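Local coordinates for piwi domain-containing protein (Vanderwaltozyma polyspora, PDB 5THE) that is a budding-yeast Argonaute, probably RNA-binding in its function, whose C-terminal lobe with its Piwi domain is seen here in complex with RNA, at residues S29-V37 / D466-Y477; V432-Q440 / V450-Y458. All coordinates share one frame; numbering follows the deposited sequence.

Interaction 1 (S29-V37 / D466-Y477); sequences SRILDAPVV and DYLQEICNNLCY
Tyr477, just past helix 465-475, meets the loop after strand 25-31 with nearly every atom of its side chain. CB lies 3.8 Å from Pro35 CG. Pro35 CD then sits over the centre of the ring, a CH-pi contact 3.5 Å from the centroid. At the ring edge CD2 faces Val37 CG2, 4.1 Å away; CE2 packs 3.5 Å from Ala34 CB, and at the tip OH lies 3.3 Å from the same Ala34 CB. Pro35 CB lies 3.6 Å from Asn474 OD1. The loop thus runs extended along a helix of the Piwi domain, whose fold is RNase H-like. Leu32 CD1 rests 3.6 Å from Gln469 O. At the strand end Arg30, its chain bent at chi3 (-69°), puts NH2 3.0 Å from Gln469 OE1 in a nearly straight bond lying in the guanidinium plane; the amide is almost coplanar with that plane. NH2 also forms a salt bridge with Asp426, whose carboxylate accepts a bond from Gln469 NE2. NH1 bonds to Lys14 O and donates to a water that gives its own protons to Gln469 OE1 and to Asp466 OD2; Asp466 OD2 is also bonded by the backbone N of Thr13 and Lys14.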
loop_
_atom_site.group_PDB
_atom_site.type_symbol
_atom_site.label_atom_id
_atom_site.label_comp_id
_atom_site.label_asym_id
_atom_site.label_seq_id
_atom_site.Cartn_x
_atom_site.Cartn_y
_atom_site.Cartn_z
ATOM N N SER A 29 -21.851 10.273 -15.278
ATOM C CA SER A 29 -20.491 10.012 -14.844
ATOM C C SER A 29 -19.526 10.704 -15.789
ATOM O O SER A 29 -19.864 11.035 -16.927
ATOM C CB SER A 29 -20.180 8.506 -14.809
ATOM O OG SER A 29 -19.889 8.038 -16.114
ATOM N N ARG A 30 -18.307 10.895 -15.309
ATOM C CA ARG A 30 -17.198 11.292 -16.160
ATOM C C ARG A 30 -16.090 10.259 -16.014
ATOM O O ARG A 30 -15.867 9.728 -14.926
ATOM C CB ARG A 30 -16.693 12.697 -15.805
ATOM C CG ARG A 30 -17.734 13.783 -16.031
ATOM C CD ARG A 30 -17.351 15.082 -15.326
ATOM N NE ARG A 30 -17.437 14.940 -13.876
ATOM C CZ ARG A 30 -16.388 14.828 -13.067
ATOM N NH1 ARG A 30 -15.161 14.852 -13.577
ATOM N NH2 ARG A 30 -16.566 14.683 -11.750
ATOM N N ILE A 31 -15.424 9.942 -17.110
ATOM C CA ILE A 31 -14.323 8.991 -17.073
ATOM C C ILE A 31 -13.039 9.798 -17.198
ATOM O O ILE A 31 -12.798 10.442 -18.230
ATOM C CB ILE A 31 -14.457 7.930 -18.170
ATOM C CG1 ILE A 31 -15.796 7.220 -18.021
ATOM C CG2 ILE A 31 -13.321 6.907 -18.095
ATOM C CD1 ILE A 31 -16.204 6.448 -19.256
ATOM N N LEU A 32 -12.237 9.792 -16.134
ATOM C CA LEU A 32 -10.948 10.466 -16.125
ATOM C C LEU A 32 -9.899 9.661 -16.890
ATOM O O LEU A 32 -9.922 8.428 -16.917
ATOM C CB LEU A 32 -10.471 10.696 -14.688
ATOM C CG LEU A 32 -11.368 11.581 -13.815
ATOM C CD1 LEU A 32 -10.717 11.871 -12.469
ATOM C CD2 LEU A 32 -11.704 12.889 -14.529
ATOM N N ASP A 33 -8.971 10.376 -17.517
ATOM C CA ASP A 33 -7.881 9.711 -18.207
ATOM C C ASP A 33 -6.907 9.092 -17.205
ATOM O O ASP A 33 -6.779 9.544 -16.069
ATOM C CB ASP A 33 -7.154 10.697 -19.124
ATOM C CG ASP A 33 -8.041 11.216 -20.240
ATOM O OD1 ASP A 33 -8.911 10.455 -20.731
ATOM O OD2 ASP A 33 -7.884 12.393 -20.620
ATOM N N ALA A 34 -6.243 8.024 -17.634
ATOM C CA ALA A 34 -5.181 7.446 -16.835
ATOM C C ALA A 34 -3.968 8.364 -16.870
ATOM O O ALA A 34 -3.776 9.103 -17.833
ATOM C CB ALA A 34 -4.793 6.069 -17.366
ATOM N N PRO A 35 -3.136 8.346 -15.834
ATOM C CA PRO A 35 -1.830 8.999 -15.948
ATOM C C PRO A 35 -0.925 8.178 -16.846
ATOM O O PRO A 35 -1.189 7.014 -17.167
ATOM C CB PRO A 35 -1.302 9.028 -14.513
ATOM C CG PRO A 35 -1.942 7.799 -13.874
ATOM C CD PRO A 35 -3.323 7.695 -14.524
ATOM N N VAL A 36 0.181 8.791 -17.230
ATOM C CA VAL A 36 1.236 8.069 -17.925
ATOM C C VAL A 36 1.971 7.209 -16.907
ATOM O O VAL A 36 2.520 7.726 -15.929
ATOM C CB VAL A 36 2.194 9.040 -18.624
ATOM C CG1 VAL A 36 3.301 8.283 -19.295
ATOM C CG2 VAL A 36 1.429 9.906 -19.614
ATOM N N VAL A 37 1.979 5.896 -17.121
ATOM C CA VAL A 37 2.757 5.017 -16.256
ATOM C C VAL A 37 4.197 5.010 -16.746
ATOM O O VAL A 37 4.457 4.845 -17.939
ATOM C CB VAL A 37 2.167 3.597 -16.231
ATOM C CG1 VAL A 37 3.067 2.676 -15.402
ATOM C CG2 VAL A 37 0.747 3.610 -15.651
ATOM N N ASP A 466 -11.834 18.733 -9.484
ATOM C CA ASP A 466 -10.999 18.164 -10.552
ATOM C C ASP A 466 -9.605 17.818 -10.054
ATOM O O ASP A 466 -9.037 16.779 -10.428
ATOM C CB ASP A 466 -10.865 19.125 -11.739
ATOM C CG ASP A 466 -12.106 19.189 -12.629
ATOM O OD1 ASP A 466 -12.424 20.304 -13.071
ATOM O OD2 ASP A 466 -12.763 18.153 -12.881
ATOM N N TYR A 467 -9.008 18.693 -9.245
ATOM C CA TYR A 467 -7.691 18.429 -8.686
ATOM C C TYR A 467 -7.716 17.202 -7.773
ATOM O O TYR A 467 -6.901 16.276 -7.917
ATOM C CB TYR A 467 -7.197 19.665 -7.931
ATOM C CG TYR A 467 -5.919 19.432 -7.155
ATOM C CD1 TYR A 467 -4.704 19.316 -7.819
ATOM C CD2 TYR A 467 -5.929 19.306 -5.769
ATOM C CE1 TYR A 467 -3.532 19.085 -7.137
ATOM C CE2 TYR A 467 -4.748 19.077 -5.070
ATOM C CZ TYR A 467 -3.551 18.989 -5.772
ATOM O OH TYR A 467 -2.360 18.744 -5.126
ATOM N N LEU A 468 -8.682 17.156 -6.849
ATOM C CA LEU A 468 -8.726 16.028 -5.924
ATOM C C LEU A 468 -9.050 14.731 -6.649
ATOM O O LEU A 468 -8.507 13.675 -6.310
ATOM C CB LEU A 468 -9.746 16.281 -4.814
ATOM C CG LEU A 468 -9.406 17.380 -3.809
ATOM C CD1 LEU A 468 -10.427 17.346 -2.687
ATOM C CD2 LEU A 468 -7.989 17.214 -3.273
ATOM N N GLN A 469 -9.938 14.785 -7.648
ATOM C CA GLN A 469 -10.296 13.549 -8.336
ATOM C C GLN A 469 -9.149 13.054 -9.191
ATOM O O GLN A 469 -8.963 11.840 -9.338
ATOM C CB GLN A 469 -11.565 13.747 -9.175
ATOM C CG GLN A 469 -12.798 13.910 -8.287
ATOM C CD GLN A 469 -14.011 14.502 -8.998
ATOM O OE1 GLN A 469 -14.035 14.633 -10.203
ATOM N NE2 GLN A 469 -15.007 14.872 -8.240
ATOM N N GLU A 470 -8.357 13.973 -9.745
ATOM C CA GLU A 470 -7.232 13.536 -10.552
ATOM C C GLU A 470 -6.160 12.899 -9.676
ATOM O O GLU A 470 -5.604 11.855 -10.027
ATOM C CB GLU A 470 -6.667 14.719 -11.348
ATOM C CG GLU A 470 -5.638 14.308 -12.397
ATOM C CD GLU A 470 -5.142 15.460 -13.231
ATOM O OE1 GLU A 470 -5.591 16.612 -13.034
ATOM O OE2 GLU A 470 -4.292 15.198 -14.099
ATOM N N ILE A 471 -5.871 13.522 -8.532
ATOM C CA ILE A 471 -4.920 12.974 -7.566
ATOM C C ILE A 471 -5.349 11.586 -7.104
ATOM O O ILE A 471 -4.553 10.638 -7.095
ATOM C CB ILE A 471 -4.794 13.930 -6.371
ATOM C CG1 ILE A 471 -3.902 15.102 -6.726
ATOM C CG2 ILE A 471 -4.320 13.204 -5.120
ATOM C CD1 ILE A 471 -3.644 15.897 -5.526
ATOM N N CYS A 472 -6.595 11.470 -6.646
ATOM C CA CYS A 472 -7.093 10.185 -6.171
ATOM C C CYS A 472 -6.954 9.131 -7.248
ATOM O O CYS A 472 -6.402 8.049 -7.011
ATOM C CB CYS A 472 -8.548 10.323 -5.744
ATOM S SG CYS A 472 -8.689 11.215 -4.188
ATOM N N ASN A 473 -7.422 9.448 -8.457
ATOM C CA ASN A 473 -7.327 8.493 -9.547
ATOM C C ASN A 473 -5.871 8.185 -9.874
ATOM O O ASN A 473 -5.495 7.017 -9.993
ATOM C CB ASN A 473 -8.061 9.011 -10.783
ATOM C CG ASN A 473 -8.111 7.973 -11.887
ATOM O OD1 ASN A 473 -8.554 6.843 -11.664
ATOM N ND2 ASN A 473 -7.614 8.327 -13.062
ATOM N N ASN A 474 -5.030 9.224 -10.013
ATOM C CA ASN A 474 -3.619 9.011 -10.331
ATOM C C ASN A 474 -2.938 8.130 -9.292
ATOM O O ASN A 474 -2.125 7.259 -9.632
ATOM C CB ASN A 474 -2.872 10.349 -10.419
ATOM C CG ASN A 474 -3.090 11.056 -11.738
ATOM O OD1 ASN A 474 -3.891 10.627 -12.561
ATOM N ND2 ASN A 474 -2.377 12.148 -11.936
ATOM N N LEU A 475 -3.237 8.359 -8.018
ATOM C CA LEU A 475 -2.556 7.605 -6.982
ATOM C C LEU A 475 -2.931 6.130 -6.990
ATOM O O LEU A 475 -2.255 5.336 -6.332
ATOM C CB LEU A 475 -2.842 8.221 -5.619
ATOM C CG LEU A 475 -2.049 9.486 -5.306
ATOM C CD1 LEU A 475 -2.549 10.108 -4.027
ATOM C CD2 LEU A 475 -0.592 9.133 -5.192
ATOM N N CYS A 476 -3.978 5.754 -7.722
ATOM C CA CYS A 476 -4.335 4.352 -7.896
ATOM C C CYS A 476 -3.398 3.622 -8.846
ATOM O O CYS A 476 -3.378 2.389 -8.842
ATOM C CB CYS A 476 -5.776 4.252 -8.393
ATOM S SG CYS A 476 -6.972 4.777 -7.123
ATOM N N TYR A 477 -2.598 4.346 -9.617
ATOM C CA TYR A 477 -1.714 3.752 -10.603
ATOM C C TYR A 477 -0.292 3.538 -10.093
ATOM O O TYR A 477 0.555 3.096 -10.864
ATOM C CB TYR A 477 -1.681 4.626 -11.867
ATOM C CG TYR A 477 -2.938 4.545 -12.702
ATOM C CD1 TYR A 477 -4.147 5.085 -12.242
ATOM C CD2 TYR A 477 -2.924 3.925 -13.947
ATOM C CE1 TYR A 477 -5.296 5.017 -13.004
ATOM C CE2 TYR A 477 -4.071 3.850 -14.720
ATOM C CZ TYR A 477 -5.247 4.401 -14.240
ATOM O OH TYR A 477 -6.374 4.317 -15.001
HETATM O O HOH W 1 -12.645 15.601 -12.328
#

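Interaction 2 (V432-Q440 / V450-Y458); sequences VAHFDFFIQ and VPCHYWCLY. With nucleotides of chain B.
His453 swings its ring away from its own backbone N (chi1 -160°), and Asp436 tucks CG between its N and carbonyl carbon (chi1 71°), which brings ring and carboxylate together across the hairpin. His453 NE2 donates to the anti lone pair of Asp436 OD2 at 2.7 Å, close to the imidazole plane. Phe438 stacks face to face on the same imidazole, centroids 3.9 Å apart, and Trp455 NE1 lies over its opposite face. Asp436 CB makes a CH-pi contact with the six-membered ring of Trp455, 3.7 Å from the centroid. A leucine in place of His453 would probably leave Asp436 OD2 without this donor and deprive Phe438 of its aromatic stacking partner. Asp436 OD1 is held by a salt bridge to Arg8. On the other face of the sheet, Tyr454 CB lies over the Phe437 ring, 3.4 Å from CE1, and Tyr454 CE1 packs 3.7 Å from Ile439 CB. Backbone bonds join Phe437 with Tyr454 and Ile439 with Cys452 in both directions. On the connection leading into strand 452-459, Val450 N donates a hydrogen bond to OP1 of A6 of chain B, 2.8 Å. The antiparallel pair is flanked by strands 423-425 and 383-389; helix 465-475 packs against the Phe437 and Tyr454 face, and Trp455 meets Phe351 of helix 351-373 edge to face.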
loop_
_atom_site.group_PDB
_atom_site.type_symbol
_atom_site.label_atom_id
_atom_site.label_comp_id
_atom_site.label_asym_id
_atom_site.label_seq_id
_atom_site.Cartn_x
_atom_site.Cartn_y
_atom_site.Cartn_z
ATOM N N VAL A 432 -24.814 16.876 -1.719
ATOM C CA VAL A 432 -24.704 18.245 -2.211
ATOM C C VAL A 432 -23.851 19.074 -1.258
ATOM O O VAL A 432 -22.877 19.707 -1.672
ATOM C CB VAL A 432 -26.096 18.868 -2.424
ATOM C CG1 VAL A 432 -25.950 20.340 -2.809
ATOM C CG2 VAL A 432 -26.867 18.129 -3.506
ATOM N N ALA A 433 -24.177 19.042 0.046
ATOM C CA ALA A 433 -23.488 19.896 1.014
ATOM C C ALA A 433 -22.066 19.416 1.290
ATOM O O ALA A 433 -21.158 20.232 1.478
ATOM C CB ALA A 433 -24.277 19.961 2.327
ATOM N N HIS A 434 -21.846 18.113 1.329
ATOM C CA HIS A 434 -20.521 17.617 1.652
ATOM C C HIS A 434 -19.736 17.301 0.382
ATOM O O HIS A 434 -20.287 17.175 -0.711
ATOM C CB HIS A 434 -20.624 16.409 2.577
ATOM C CG HIS A 434 -21.035 16.778 3.969
ATOM N ND1 HIS A 434 -22.114 16.206 4.610
ATOM C CD2 HIS A 434 -20.522 17.687 4.833
ATOM C CE1 HIS A 434 -22.237 16.734 5.814
ATOM N NE2 HIS A 434 -21.283 17.635 5.975
ATOM N N PHE A 435 -18.425 17.198 0.547
ATOM C CA PHE A 435 -17.480 17.160 -0.563
ATOM C C PHE A 435 -17.103 15.700 -0.818
ATOM O O PHE A 435 -16.028 15.233 -0.449
ATOM C CB PHE A 435 -16.263 18.036 -0.211
ATOM C CG PHE A 435 -15.387 18.402 -1.387
ATOM C CD1 PHE A 435 -15.597 17.856 -2.638
ATOM C CD2 PHE A 435 -14.344 19.307 -1.225
ATOM C CE1 PHE A 435 -14.783 18.196 -3.697
ATOM C CE2 PHE A 435 -13.531 19.656 -2.286
ATOM C CZ PHE A 435 -13.748 19.097 -3.520
ATOM N N ASP A 436 -18.009 14.963 -1.459
ATOM C CA ASP A 436 -17.753 13.555 -1.721
ATOM C C ASP A 436 -17.886 13.233 -3.208
ATOM O O ASP A 436 -18.485 13.976 -3.995
ATOM C CB ASP A 436 -18.667 12.644 -0.875
ATOM C CG ASP A 436 -20.124 12.666 -1.336
ATOM O OD1 ASP A 436 -20.656 13.752 -1.634
ATOM O OD2 ASP A 436 -20.743 11.584 -1.388
ATOM N N PHE A 437 -17.264 12.122 -3.592
ATOM C CA PHE A 437 -17.312 11.655 -4.971
ATOM C C PHE A 437 -16.946 10.180 -4.975
ATOM O O PHE A 437 -16.296 9.680 -4.055
ATOM C CB PHE A 437 -16.389 12.469 -5.894
ATOM C CG PHE A 437 -14.984 12.610 -5.399
ATOM C CD1 PHE A 437 -14.044 11.621 -5.641
ATOM C CD2 PHE A 437 -14.594 13.744 -4.705
ATOM C CE1 PHE A 437 -12.749 11.750 -5.191
ATOM C CE2 PHE A 437 -13.289 13.885 -4.246
ATOM C CZ PHE A 437 -12.365 12.883 -4.486
ATOM N N PHE A 438 -17.418 9.482 -5.999
ATOM C CA PHE A 438 -17.042 8.097 -6.236
ATOM C C PHE A 438 -16.047 8.053 -7.380
ATOM O O PHE A 438 -16.182 8.798 -8.355
ATOM C CB PHE A 438 -18.245 7.230 -6.620
ATOM C CG PHE A 438 -19.258 7.043 -5.533
ATOM C CD1 PHE A 438 -20.248 7.990 -5.319
ATOM C CD2 PHE A 438 -19.258 5.883 -4.766
ATOM C CE1 PHE A 438 -21.201 7.809 -4.340
ATOM C CE2 PHE A 438 -20.217 5.686 -3.782
ATOM C CZ PHE A 438 -21.190 6.645 -3.569
ATOM N N ILE A 439 -15.062 7.166 -7.276
ATOM C CA ILE A 439 -14.234 6.820 -8.430
ATOM C C ILE A 439 -14.086 5.308 -8.456
ATOM O O ILE A 439 -13.774 4.687 -7.438
ATOM C CB ILE A 439 -12.845 7.488 -8.420
ATOM C CG1 ILE A 439 -12.944 9.005 -8.255
ATOM C CG2 ILE A 439 -12.135 7.196 -9.717
ATOM C CD1 ILE A 439 -11.572 9.727 -8.190
ATOM N N GLN A 440 -14.338 4.714 -9.605
ATOM C CA GLN A 440 -14.038 3.306 -9.822
ATOM C C GLN A 440 -12.772 3.319 -10.660
ATOM O O GLN A 440 -12.825 3.525 -11.867
ATOM C CB GLN A 440 -15.202 2.588 -10.502
ATOM C CG GLN A 440 -15.021 1.104 -10.660
ATOM C CD GLN A 440 -16.353 0.405 -10.870
ATOM O OE1 GLN A 440 -17.381 0.852 -10.350
ATOM N NE2 GLN A 440 -16.349 -0.672 -11.648
ATOM N N VAL A 450 -16.496 -2.533 -7.461
ATOM C CA VAL A 450 -17.020 -1.715 -6.375
ATOM C C VAL A 450 -16.285 -0.383 -6.417
ATOM O O VAL A 450 -15.060 -0.359 -6.251
ATOM C CB VAL A 450 -16.833 -2.387 -5.006
ATOM C CG1 VAL A 450 -17.434 -1.497 -3.895
ATOM C CG2 VAL A 450 -17.424 -3.797 -5.007
ATOM N N PRO A 451 -16.974 0.733 -6.608
ATOM C CA PRO A 451 -16.289 2.027 -6.618
ATOM C C PRO A 451 -15.816 2.410 -5.222
ATOM O O PRO A 451 -16.319 1.927 -4.208
ATOM C CB PRO A 451 -17.363 2.988 -7.132
ATOM C CG PRO A 451 -18.683 2.348 -6.692
ATOM C CD PRO A 451 -18.442 0.860 -6.709
ATOM N N CYS A 452 -14.805 3.274 -5.174
ATOM C CA CYS A 452 -14.377 3.839 -3.903
ATOM C C CYS A 452 -15.157 5.120 -3.649
ATOM O O CYS A 452 -15.357 5.933 -4.562
ATOM C CB CYS A 452 -12.879 4.130 -3.888
ATOM S SG CYS A 452 -12.295 4.711 -2.263
ATOM N N HIS A 453 -15.637 5.271 -2.418
ATOM C CA HIS A 453 -16.340 6.478 -1.989
ATOM C C HIS A 453 -15.366 7.366 -1.213
ATOM O O HIS A 453 -14.831 6.953 -0.178
ATOM C CB HIS A 453 -17.565 6.117 -1.137
ATOM C CG HIS A 453 -18.578 7.221 -1.050
ATOM N ND1 HIS A 453 -19.802 7.066 -0.439
ATOM C CD2 HIS A 453 -18.539 8.500 -1.498
ATOM C CE1 HIS A 453 -20.478 8.202 -0.516
ATOM N NE2 HIS A 453 -19.732 9.088 -1.151
ATOM N N TYR A 454 -15.123 8.570 -1.729
ATOM C CA TYR A 454 -14.170 9.507 -1.166
ATOM C C TYR A 454 -14.905 10.683 -0.546
ATOM O O TYR A 454 -15.905 11.157 -1.093
ATOM C CB TYR A 454 -13.226 10.072 -2.226
ATOM C CG TYR A 454 -12.347 9.104 -2.958
ATOM C CD1 TYR A 454 -12.808 8.424 -4.084
ATOM C CD2 TYR A 454 -11.026 8.914 -2.566
ATOM C CE1 TYR A 454 -11.977 7.556 -4.777
ATOM C CE2 TYR A 454 -10.192 8.048 -3.246
ATOM C CZ TYR A 454 -10.665 7.378 -4.358
ATOM O OH TYR A 454 -9.821 6.514 -5.048
ATOM N N TRP A 455 -14.367 11.190 0.554
ATOM C CA TRP A 455 -14.823 12.450 1.118
ATOM C C TRP A 455 -13.619 13.337 1.385
ATOM O O TRP A 455 -12.679 12.915 2.056
ATOM C CB TRP A 455 -15.600 12.227 2.416
ATOM C CG TRP A 455 -16.730 11.232 2.307
ATOM C CD1 TRP A 455 -16.631 9.868 2.111
ATOM C CD2 TRP A 455 -18.117 11.514 2.435
ATOM N NE1 TRP A 455 -17.883 9.296 2.096
ATOM C CE2 TRP A 455 -18.814 10.284 2.299
ATOM C CE3 TRP A 455 -18.848 12.684 2.656
ATOM C CZ2 TRP A 455 -20.201 10.201 2.366
ATOM C CZ3 TRP A 455 -20.234 12.597 2.724
ATOM C CH2 TRP A 455 -20.895 11.362 2.579
ATOM N N CYS A 456 -13.645 14.562 0.873
ATOM C CA CYS A 456 -12.728 15.570 1.381
ATOM C C CYS A 456 -13.324 16.111 2.679
ATOM O O CYS A 456 -14.354 16.792 2.658
ATOM C CB CYS A 456 -12.504 16.687 0.370
ATOM S SG CYS A 456 -11.355 17.951 1.023
ATOM N N LEU A 457 -12.693 15.786 3.808
ATOM C CA LEU A 457 -13.177 16.204 5.117
ATOM C C LEU A 457 -12.563 17.519 5.576
ATOM O O LEU A 457 -13.128 18.187 6.454
ATOM C CB LEU A 457 -12.864 15.124 6.157
ATOM C CG LEU A 457 -13.406 13.703 5.934
ATOM C CD1 LEU A 457 -13.078 12.805 7.129
ATOM C CD2 LEU A 457 -14.897 13.739 5.700
ATOM N N TYR A 458 -11.423 17.906 5.010
ATOM C CA TYR A 458 -10.720 19.097 5.464
ATOM C C TYR A 458 -9.748 19.505 4.377
ATOM O O TYR A 458 -9.092 18.654 3.786
ATOM C CB TYR A 458 -9.956 18.852 6.764
ATOM C CG TYR A 458 -9.663 20.116 7.541
ATOM C CD1 TYR A 458 -10.697 20.837 8.120
ATOM C CD2 TYR A 458 -8.351 20.582 7.721
ATOM C CE1 TYR A 458 -10.450 21.994 8.858
ATOM C CE2 TYR A 458 -8.090 21.749 8.466
ATOM C CZ TYR A 458 -9.156 22.444 9.028
ATOM O OH TYR A 458 -8.965 23.594 9.769
ATOM P P A B 6 -13.284 -5.178 -6.781
ATOM O OP1 A B 6 -14.201 -4.083 -7.240
ATOM O OP2 A B 6 -12.479 -5.060 -5.549
ATOM O "O5'" A B 6 -14.095 -6.527 -6.597
ATOM C "C5'" A B 6 -15.093 -6.893 -7.521
ATOM C "C4'" A B 6 -15.484 -8.320 -7.309
ATOM O "O4'" A B 6 -14.322 -9.163 -7.505
ATOM C "C3'" A B 6 -15.968 -8.675 -5.911
ATOM O "O3'" A B 6 -17.336 -8.354 -5.711
ATOM C "C2'" A B 6 -15.691 -10.163 -5.850
ATOM O "O2'" A B 6 -16.691 -10.845 -6.597
ATOM C "C1'" A B 6 -14.362 -10.247 -6.615
ATOM N N9 A B 6 -13.193 -10.109 -5.731
ATOM C C8 A B 6 -12.615 -8.937 -5.308
ATOM N N7 A B 6 -11.574 -9.094 -4.528
ATOM C C5 A B 6 -11.465 -10.472 -4.436
ATOM C C6 A B 6 -10.553 -11.274 -3.745
ATOM N N6 A B 6 -9.562 -10.764 -3.005
ATOM N N1 A B 6 -10.709 -12.616 -3.856
ATOM C C2 A B 6 -11.716 -13.095 -4.613
ATOM N N3 A B 6 -12.641 -12.435 -5.317
ATOM C C4 A B 6 -12.449 -11.115 -5.174
HETATM O O HOH W 2 -16.985 16.985 3.204
HETATM O O HOH W 3 -10.964 4.952 -6.917
#

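Both contacts are largely buried, their centres about 14 Å apart, and helix 465-475 joins them: it follows strand 452-459 in the chain and packs on the hairpin through Cys472 SG against Tyr454 CE2 and Gln469 NE2 against Phe437 CB. Along the chain, interaction 2 is nested inside the long loop closed by interaction 1. Interaction 1 ties strand 25-31, near the start of the chain, and the loop after it to the helix mainly through side chains, polar and water-bridged at one end, proline-on-tyrosine at the other. Interaction 2 pairs neighbouring strands through backbone bonds, with aromatic groups on both faces, and its Val450 end touches RNA. Strand 423-425, paired with both 25-31 and 435-440, also connects them.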